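Local coordinates for non-toxic crystal protein (Bacillus thuringiensis, PDB 2D42) that is a non-toxic parasporal crystal protein whose own role is unclear, although its fold closely resembles that of beta-pore-forming toxins, at residues G161-S174 with N218-G230. Sequence-based numbering, arbitrary orientation.
Sequences GAFEKMTVLECVVS and NRAYFTGEGTISG
Two long antiparallel strands, 161-174 and 219-230, pair side by side in the elongated beta architecture that this protein shares with beta-pore-forming toxins of the aerolysin/epsilon-toxin clan. The hydrogen-bonded pairs run from F163 with G230 to V173 with A220. At the middle, G224 N reaches L169 O at 2.6 Å, in the carbonyl plane, whereas L169 N approaches G224 O from above its plane.

On the face carrying F163, T167 and L169 three positions are glycine. G230 lies against one face of the F163 ring, its CA 4.1 Å from the centroid (a CH-pi contact). With chi1 58°, F163 CG sits between the backbone N and the carbonyl carbon, and the ring beyond it turns toward the partner strand; its CE1 touches I228 CD1. G226 pairs with T167 and G224 with L169, and neither has a side chain: a CB on G226 would come too close to T167 OG1, already 3.2 Å from G226 CA, and one on G224 would run into the F222 ring. L169 CD1 rests 3.7 Å from E225 O. T167 suits its buried place by being two-sided: CG2 packs on I228 CG2 at 3.6 Å, while OG1 binds a water that donates to T227 O. Farther along, C171 SG lies obliquely beside the F222 ring, 3.9 Å from F222 CB.

The other face is more polar. E170 and T223 run alongside each other, bridged by a water between OE1 and OG1, and V172 spreads CG1 onto R219 CB and CG2 beside Y221 CE2.

Salt bridges from E170 to R43 and from E225 to R90 reach the flanking strands 36-43 and 71-94, whose A42 and T89 meet L169, while F211 of strand 211-214 packs against F222 and A220.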
ATOM      1  N   GLY A 161       3.351  -6.976 -15.654  1.00 29.36           N
ATOM      2  CA  GLY A 161       1.968  -7.164 -15.259  1.00 26.94           C
ATOM      3  C   GLY A 161       1.359  -5.852 -14.799  1.00 27.05           C
ATOM      4  O   GLY A 161       2.071  -4.895 -14.490  1.00 26.82           O
ATOM      5  N   ALA A 162       0.034  -5.801 -14.760  1.00 24.30           N
ATOM      6  CA  ALA A 162      -0.669  -4.604 -14.324  1.00 23.70           C
ATOM      7  C   ALA A 162      -1.853  -5.082 -13.509  1.00 23.63           C
ATOM      8  O   ALA A 162      -2.348  -6.188 -13.726  1.00 21.37           O
ATOM      9  CB  ALA A 162      -1.142  -3.788 -15.534  1.00 25.51           C
ATOM     10  N   PHE A 163      -2.316  -4.259 -12.574  1.00 24.54           N
ATOM     11  CA  PHE A 163      -3.439  -4.671 -11.742  1.00 24.47           C
ATOM     12  C   PHE A 163      -4.174  -3.474 -11.158  1.00 24.71           C
ATOM     13  O   PHE A 163      -3.669  -2.361 -11.141  1.00 24.48           O
ATOM     14  CB  PHE A 163      -2.923  -5.548 -10.595  1.00 24.04           C
ATOM     15  CG  PHE A 163      -1.906  -4.853  -9.741  1.00 25.99           C
ATOM     16  CD1 PHE A 163      -2.299  -4.095  -8.642  1.00 25.67           C
ATOM     17  CD2 PHE A 163      -0.560  -4.864 -10.100  1.00 22.79           C
ATOM     18  CE1 PHE A 163      -1.365  -3.351  -7.921  1.00 26.31           C
ATOM     19  CE2 PHE A 163       0.379  -4.122  -9.387  1.00 27.23           C
ATOM     20  CZ  PHE A 163      -0.029  -3.363  -8.294  1.00 23.95           C
ATOM     21  N   GLU A 164      -5.384  -3.737 -10.683  1.00 25.70           N
ATOM     22  CA  GLU A 164      -6.213  -2.740 -10.042  1.00 28.46           C
ATOM     23  C   GLU A 164      -7.031  -3.571  -9.070  1.00 27.97           C
ATOM     24  O   GLU A 164      -7.843  -4.405  -9.481  1.00 27.58           O
ATOM     25  CB  GLU A 164      -7.118  -2.045 -11.058  1.00 30.36           C
ATOM     26  CG  GLU A 164      -7.519  -0.653 -10.629  1.00 39.68           C
ATOM     27  CD  GLU A 164      -8.496  -0.004 -11.587  1.00 44.04           C
ATOM     28  OE1 GLU A 164      -8.238  -0.030 -12.817  1.00 47.30           O
ATOM     29  OE2 GLU A 164      -9.516   0.541 -11.106  1.00 45.23           O
ATOM     30  N   LYS A 165      -6.803  -3.367  -7.779  1.00 26.43           N
ATOM     31  CA  LYS A 165      -7.510  -4.148  -6.772  1.00 25.10           C
ATOM     32  C   LYS A 165      -8.060  -3.354  -5.600  1.00 24.53           C
ATOM     33  O   LYS A 165      -7.553  -2.288  -5.242  1.00 23.49           O
ATOM     34  CB  LYS A 165      -6.588  -5.226  -6.205  1.00 24.75           C
ATOM     35  CG  LYS A 165      -6.165  -6.294  -7.182  1.00 21.81           C
ATOM     36  CD  LYS A 165      -7.330  -7.204  -7.535  1.00 21.61           C
ATOM     37  CE  LYS A 165      -6.864  -8.291  -8.483  1.00 20.89           C
ATOM     38  NZ  LYS A 165      -7.908  -9.337  -8.619  1.00 21.69           N
ATOM     39  N   MET A 166      -9.100  -3.910  -4.999  1.00 23.82           N
ATOM     40  CA  MET A 166      -9.719  -3.314  -3.831  1.00 26.17           C
ATOM     41  C   MET A 166      -8.866  -3.794  -2.656  1.00 24.20           C
ATOM     42  O   MET A 166      -8.289  -4.884  -2.693  1.00 22.49           O
ATOM     43  CB  MET A 166     -11.164  -3.817  -3.705  1.00 29.13           C
ATOM     44  CG  MET A 166     -11.868  -3.472  -2.394  1.00 36.93           C
ATOM     45  SD  MET A 166     -11.671  -4.799  -1.172  1.00 44.73           S
ATOM     46  CE  MET A 166     -12.892  -5.994  -1.783  1.00 42.58           C
ATOM     47  N   THR A 167      -8.750  -2.977  -1.627  1.00 25.79           N
ATOM     48  CA  THR A 167      -7.963  -3.390  -0.471  1.00 24.70           C
ATOM     49  C   THR A 167      -8.814  -3.301   0.784  1.00 25.34           C
ATOM     50  O   THR A 167      -9.753  -2.512   0.851  1.00 25.36           O
ATOM     51  CB  THR A 167      -6.740  -2.488  -0.259  1.00 24.40           C
ATOM     52  OG1 THR A 167      -7.180  -1.140  -0.059  1.00 24.65           O
ATOM     53  CG2 THR A 167      -5.787  -2.559  -1.459  1.00 24.71           C
ATOM     54  N   VAL A 168      -8.490  -4.131   1.765  1.00 23.61           N
ATOM     55  CA  VAL A 168      -9.182  -4.114   3.040  1.00 24.95           C
ATOM     56  C   VAL A 168      -8.139  -3.486   3.953  1.00 25.04           C
ATOM     57  O   VAL A 168      -7.034  -4.000   4.084  1.00 22.14           O
ATOM     58  CB  VAL A 168      -9.545  -5.538   3.523  1.00 23.14           C
ATOM     59  CG1 VAL A 168     -10.083  -5.480   4.959  1.00 21.44           C
ATOM     60  CG2 VAL A 168     -10.622  -6.135   2.600  1.00 25.43           C
ATOM     61  N   LEU A 169      -8.469  -2.345   4.547  1.00 25.77           N
ATOM     62  CA  LEU A 169      -7.508  -1.668   5.408  1.00 25.84           C
ATOM     63  C   LEU A 169      -7.818  -1.966   6.858  1.00 26.06           C
ATOM     64  O   LEU A 169      -8.970  -1.906   7.277  1.00 28.16           O
ATOM     65  CB  LEU A 169      -7.541  -0.161   5.141  1.00 23.66           C
ATOM     66  CG  LEU A 169      -7.352   0.209   3.660  1.00 25.97           C
ATOM     67  CD1 LEU A 169      -7.482   1.720   3.488  1.00 21.72           C
ATOM     68  CD2 LEU A 169      -5.981  -0.281   3.167  1.00 21.74           C
ATOM     69  N   GLU A 170      -6.784  -2.295   7.623  1.00 27.57           N
ATOM     70  CA  GLU A 170      -6.962  -2.629   9.030  1.00 27.04           C
ATOM     71  C   GLU A 170      -5.935  -1.959   9.925  1.00 27.61           C
ATOM     72  O   GLU A 170      -4.857  -1.598   9.476  1.00 26.00           O
ATOM     73  CB  GLU A 170      -6.871  -4.146   9.216  1.00 28.46           C
ATOM     74  CG  GLU A 170      -8.027  -4.905   8.587  1.00 34.40           C
ATOM     75  CD  GLU A 170      -7.805  -6.406   8.569  1.00 37.42           C
ATOM     76  OE1 GLU A 170      -8.764  -7.141   8.269  1.00 42.15           O
ATOM     77  OE2 GLU A 170      -6.675  -6.853   8.845  1.00 40.77           O
ATOM     78  N   CYS A 171      -6.295  -1.788  11.196  1.00 27.63           N
ATOM     79  CA  CYS A 171      -5.398  -1.205  12.183  1.00 26.90           C
ATOM     80  C   CYS A 171      -6.039  -1.311  13.558  1.00 27.05           C
ATOM     81  O   CYS A 171      -7.230  -1.606  13.681  1.00 29.17           O
ATOM     82  CB  CYS A 171      -5.081   0.263  11.854  1.00 26.26           C
ATOM     83  SG  CYS A 171      -6.457   1.459  11.984  1.00 25.71           S
ATOM     84  N   VAL A 172      -5.232  -1.106  14.590  1.00 25.63           N
ATOM     85  CA  VAL A 172      -5.717  -1.153  15.957  1.00 25.04           C
ATOM     86  C   VAL A 172      -5.819   0.285  16.463  1.00 24.35           C
ATOM     87  O   VAL A 172      -4.915   1.099  16.248  1.00 22.22           O
ATOM     88  CB  VAL A 172      -4.753  -1.933  16.872  1.00 27.54           C
ATOM     89  CG1 VAL A 172      -5.235  -1.859  18.317  1.00 27.61           C
ATOM     90  CG2 VAL A 172      -4.655  -3.384  16.407  1.00 24.98           C
ATOM     91  N   VAL A 173      -6.929   0.592  17.119  1.00 22.28           N
ATOM     92  CA  VAL A 173      -7.144   1.921  17.669  1.00 23.84           C
ATOM     93  C   VAL A 173      -7.251   1.785  19.181  1.00 26.28           C
ATOM     94  O   VAL A 173      -7.997   0.943  19.682  1.00 26.02           O
ATOM     95  CB  VAL A 173      -8.430   2.541  17.096  1.00 24.65           C
ATOM     96  CG1 VAL A 173      -8.810   3.795  17.863  1.00 21.86           C
ATOM     97  CG2 VAL A 173      -8.214   2.864  15.620  1.00 23.17           C
ATOM     98  N   SER A 174      -6.496   2.611  19.899  1.00 26.41           N
ATOM     99  CA  SER A 174      -6.494   2.567  21.356  1.00 29.05           C
ATOM    100  C   SER A 174      -5.996   3.890  21.937  1.00 28.28           C
ATOM    101  O   SER A 174      -5.694   4.823  21.200  1.00 28.26           O
ATOM    102  CB  SER A 174      -5.590   1.423  21.834  1.00 26.64           C
ATOM    103  OG  SER A 174      -4.271   1.601  21.341  1.00 27.07           O
ATOM    104  N   ASN A 218      -8.447  -4.281  25.462  1.00 43.00           N
ATOM    105  CA  ASN A 218      -8.486  -2.833  25.614  1.00 40.70           C
ATOM    106  C   ASN A 218      -8.149  -2.115  24.308  1.00 37.38           C
ATOM    107  O   ASN A 218      -7.326  -1.200  24.271  1.00 34.52           O
ATOM    108  CB  ASN A 218      -7.509  -2.416  26.716  1.00 41.15           C
ATOM    109  CG  ASN A 218      -7.550  -0.940  26.994  1.00 42.16           C
ATOM    110  OD1 ASN A 218      -8.623  -0.360  27.149  1.00 43.49           O
ATOM    111  ND2 ASN A 218      -6.380  -0.316  27.061  1.00 42.36           N
ATOM    112  N   ARG A 219      -8.809  -2.525  23.235  1.00 36.31           N
ATOM    113  CA  ARG A 219      -8.549  -1.931  21.936  1.00 35.27           C
ATOM    114  C   ARG A 219      -9.746  -2.093  21.024  1.00 34.70           C
ATOM    115  O   ARG A 219     -10.666  -2.873  21.300  1.00 34.93           O
ATOM    116  CB  ARG A 219      -7.340  -2.611  21.291  1.00 35.20           C
ATOM    117  CG  ARG A 219      -7.587  -4.093  21.022  1.00 35.99           C
ATOM    118  CD  ARG A 219      -6.342  -4.808  20.545  1.00 35.71           C
ATOM    119  NE  ARG A 219      -5.249  -4.729  21.509  1.00 35.51           N
ATOM    120  CZ  ARG A 219      -4.145  -5.462  21.427  1.00 36.82           C
ATOM    121  NH1 ARG A 219      -4.009  -6.317  20.428  1.00 35.31           N
ATOM    122  NH2 ARG A 219      -3.182  -5.344  22.333  1.00 36.46           N
ATOM    123  N   ALA A 220      -9.729  -1.336  19.936  1.00 32.76           N
ATOM    124  CA  ALA A 220     -10.788  -1.405  18.947  1.00 32.67           C
ATOM    125  C   ALA A 220     -10.107  -1.769  17.637  1.00 31.26           C
ATOM    126  O   ALA A 220      -9.039  -1.251  17.324  1.00 30.44           O
ATOM    127  CB  ALA A 220     -11.488  -0.064  18.829  1.00 29.17           C
ATOM    128  N   TYR A 221     -10.706  -2.683  16.884  1.00 31.77           N
ATOM    129  CA  TYR A 221     -10.129  -3.081  15.611  1.00 30.93           C
ATOM    130  C   TYR A 221     -10.896  -2.375  14.501  1.00 30.37           C
ATOM    131  O   TYR A 221     -12.118  -2.495  14.402  1.00 31.72           O
ATOM    132  CB  TYR A 221     -10.207  -4.602  15.430  1.00 33.53           C
ATOM    133  CG  TYR A 221      -9.221  -5.378  16.278  1.00 34.18           C
ATOM    134  CD1 TYR A 221      -9.548  -5.805  17.565  1.00 36.09           C
ATOM    135  CD2 TYR A 221      -7.949  -5.680  15.789  1.00 36.28           C
ATOM    136  CE1 TYR A 221      -8.624  -6.526  18.353  1.00 38.35           C
ATOM    137  CE2 TYR A 221      -7.021  -6.390  16.562  1.00 37.89           C
ATOM    138  CZ  TYR A 221      -7.363  -6.811  17.841  1.00 38.83           C
ATOM    139  OH  TYR A 221      -6.438  -7.516  18.592  1.00 39.65           O
ATOM    140  N   PHE A 222     -10.182  -1.620  13.680  1.00 28.63           N
ATOM    141  CA  PHE A 222     -10.822  -0.898  12.587  1.00 27.69           C
ATOM    142  C   PHE A 222     -10.701  -1.656  11.272  1.00 26.20           C
ATOM    143  O   PHE A 222      -9.656  -2.230  10.968  1.00 25.80           O
ATOM    144  CB  PHE A 222     -10.190   0.491  12.411  1.00 26.85           C
ATOM    145  CG  PHE A 222     -10.685   1.233  11.196  1.00 26.74           C
ATOM    146  CD1 PHE A 222     -11.941   1.831  11.189  1.00 27.54           C
ATOM    147  CD2 PHE A 222      -9.912   1.290  10.036  1.00 28.17           C
ATOM    148  CE1 PHE A 222     -12.426   2.474  10.038  1.00 28.42           C
ATOM    149  CE2 PHE A 222     -10.381   1.925   8.889  1.00 25.52           C
ATOM    150  CZ  PHE A 222     -11.641   2.519   8.886  1.00 27.07           C
ATOM    151  N   THR A 223     -11.777  -1.667  10.495  1.00 27.00           N
ATOM    152  CA  THR A 223     -11.733  -2.311   9.191  1.00 27.23           C
ATOM    153  C   THR A 223     -12.255  -1.325   8.158  1.00 28.02           C
ATOM    154  O   THR A 223     -13.417  -0.920   8.191  1.00 26.97           O
ATOM    155  CB  THR A 223     -12.552  -3.615   9.147  1.00 28.11           C
ATOM    156  OG1 THR A 223     -11.914  -4.596   9.973  1.00 26.48           O
ATOM    157  CG2 THR A 223     -12.619  -4.158   7.712  1.00 27.50           C
ATOM    158  N   GLY A 224     -11.363  -0.925   7.259  1.00 26.77           N
ATOM    159  CA  GLY A 224     -11.717   0.021   6.225  1.00 28.22           C
ATOM    160  C   GLY A 224     -11.504  -0.537   4.829  1.00 27.77           C
ATOM    161  O   GLY A 224     -11.327  -1.745   4.640  1.00 26.10           O
ATOM    162  N   GLU A 225     -11.485   0.358   3.853  1.00 27.69           N
ATOM    163  CA  GLU A 225     -11.347  -0.056   2.473  1.00 28.90           C
ATOM    164  C   GLU A 225     -10.632   0.963   1.601  1.00 26.90           C
ATOM    165  O   GLU A 225     -10.707   2.172   1.833  1.00 27.16           O
ATOM    166  CB  GLU A 225     -12.744  -0.320   1.915  1.00 29.46           C
ATOM    167  CG  GLU A 225     -12.804  -0.777   0.480  1.00 35.26           C
ATOM    168  CD  GLU A 225     -14.215  -0.690  -0.065  1.00 37.43           C
ATOM    169  OE1 GLU A 225     -15.152  -1.120   0.643  1.00 38.18           O
ATOM    170  OE2 GLU A 225     -14.387  -0.189  -1.195  1.00 40.67           O
ATOM    171  N   GLY A 226      -9.944   0.458   0.583  1.00 24.90           N
ATOM    172  CA  GLY A 226      -9.243   1.324  -0.345  1.00 25.18           C
ATOM    173  C   GLY A 226      -9.074   0.639  -1.695  1.00 25.38           C
ATOM    174  O   GLY A 226      -9.792  -0.307  -2.018  1.00 23.98           O
ATOM    175  N   THR A 227      -8.121   1.112  -2.484  1.00 25.68           N
ATOM    176  CA  THR A 227      -7.839   0.513  -3.783  1.00 27.90           C
ATOM    177  C   THR A 227      -6.361   0.729  -4.079  1.00 26.79           C
ATOM    178  O   THR A 227      -5.730   1.603  -3.491  1.00 26.13           O
ATOM    179  CB  THR A 227      -8.646   1.182  -4.930  1.00 29.83           C
ATOM    180  OG1 THR A 227      -8.280   2.560  -5.017  1.00 31.41           O
ATOM    181  CG2 THR A 227     -10.140   1.079  -4.687  1.00 31.78           C
ATOM    182  N   ILE A 228      -5.808  -0.090  -4.967  1.00 28.36           N
ATOM    183  CA  ILE A 228      -4.417   0.050  -5.377  1.00 27.18           C
ATOM    184  C   ILE A 228      -4.371  -0.330  -6.842  1.00 28.08           C
ATOM    185  O   ILE A 228      -5.188  -1.116  -7.309  1.00 26.96           O
ATOM    186  CB  ILE A 228      -3.450  -0.891  -4.630  1.00 29.96           C
ATOM    187  CG1 ILE A 228      -3.858  -2.347  -4.857  1.00 31.75           C
ATOM    188  CG2 ILE A 228      -3.397  -0.534  -3.151  1.00 32.80           C
ATOM    189  CD1 ILE A 228      -2.871  -3.335  -4.288  1.00 33.78           C
ATOM    190  N   SER A 229      -3.417   0.234  -7.567  1.00 27.48           N
ATOM    191  CA  SER A 229      -3.261  -0.073  -8.974  1.00 29.53           C
ATOM    192  C   SER A 229      -1.794   0.107  -9.289  1.00 29.46           C
ATOM    193  O   SER A 229      -1.104   0.884  -8.631  1.00 29.61           O
ATOM    194  CB  SER A 229      -4.100   0.881  -9.826  1.00 31.65           C
ATOM    195  OG  SER A 229      -3.587   2.193  -9.734  1.00 37.84           O
ATOM    196  N   GLY A 230      -1.300  -0.620 -10.282  1.00 30.23           N
ATOM    197  CA  GLY A 230       0.097  -0.475 -10.631  1.00 28.73           C
ATOM    198  C   GLY A 230       0.602  -1.506 -11.609  1.00 28.05           C
ATOM    199  O   GLY A 230      -0.166  -2.276 -12.187  1.00 26.42           O
TER
HETATM  200  O   HOH W   1      -5.457   1.065  -0.525  1.00 26.10           O
HETATM  201  O   HOH W   2     -11.167  -7.024   9.323  1.00 39.53           O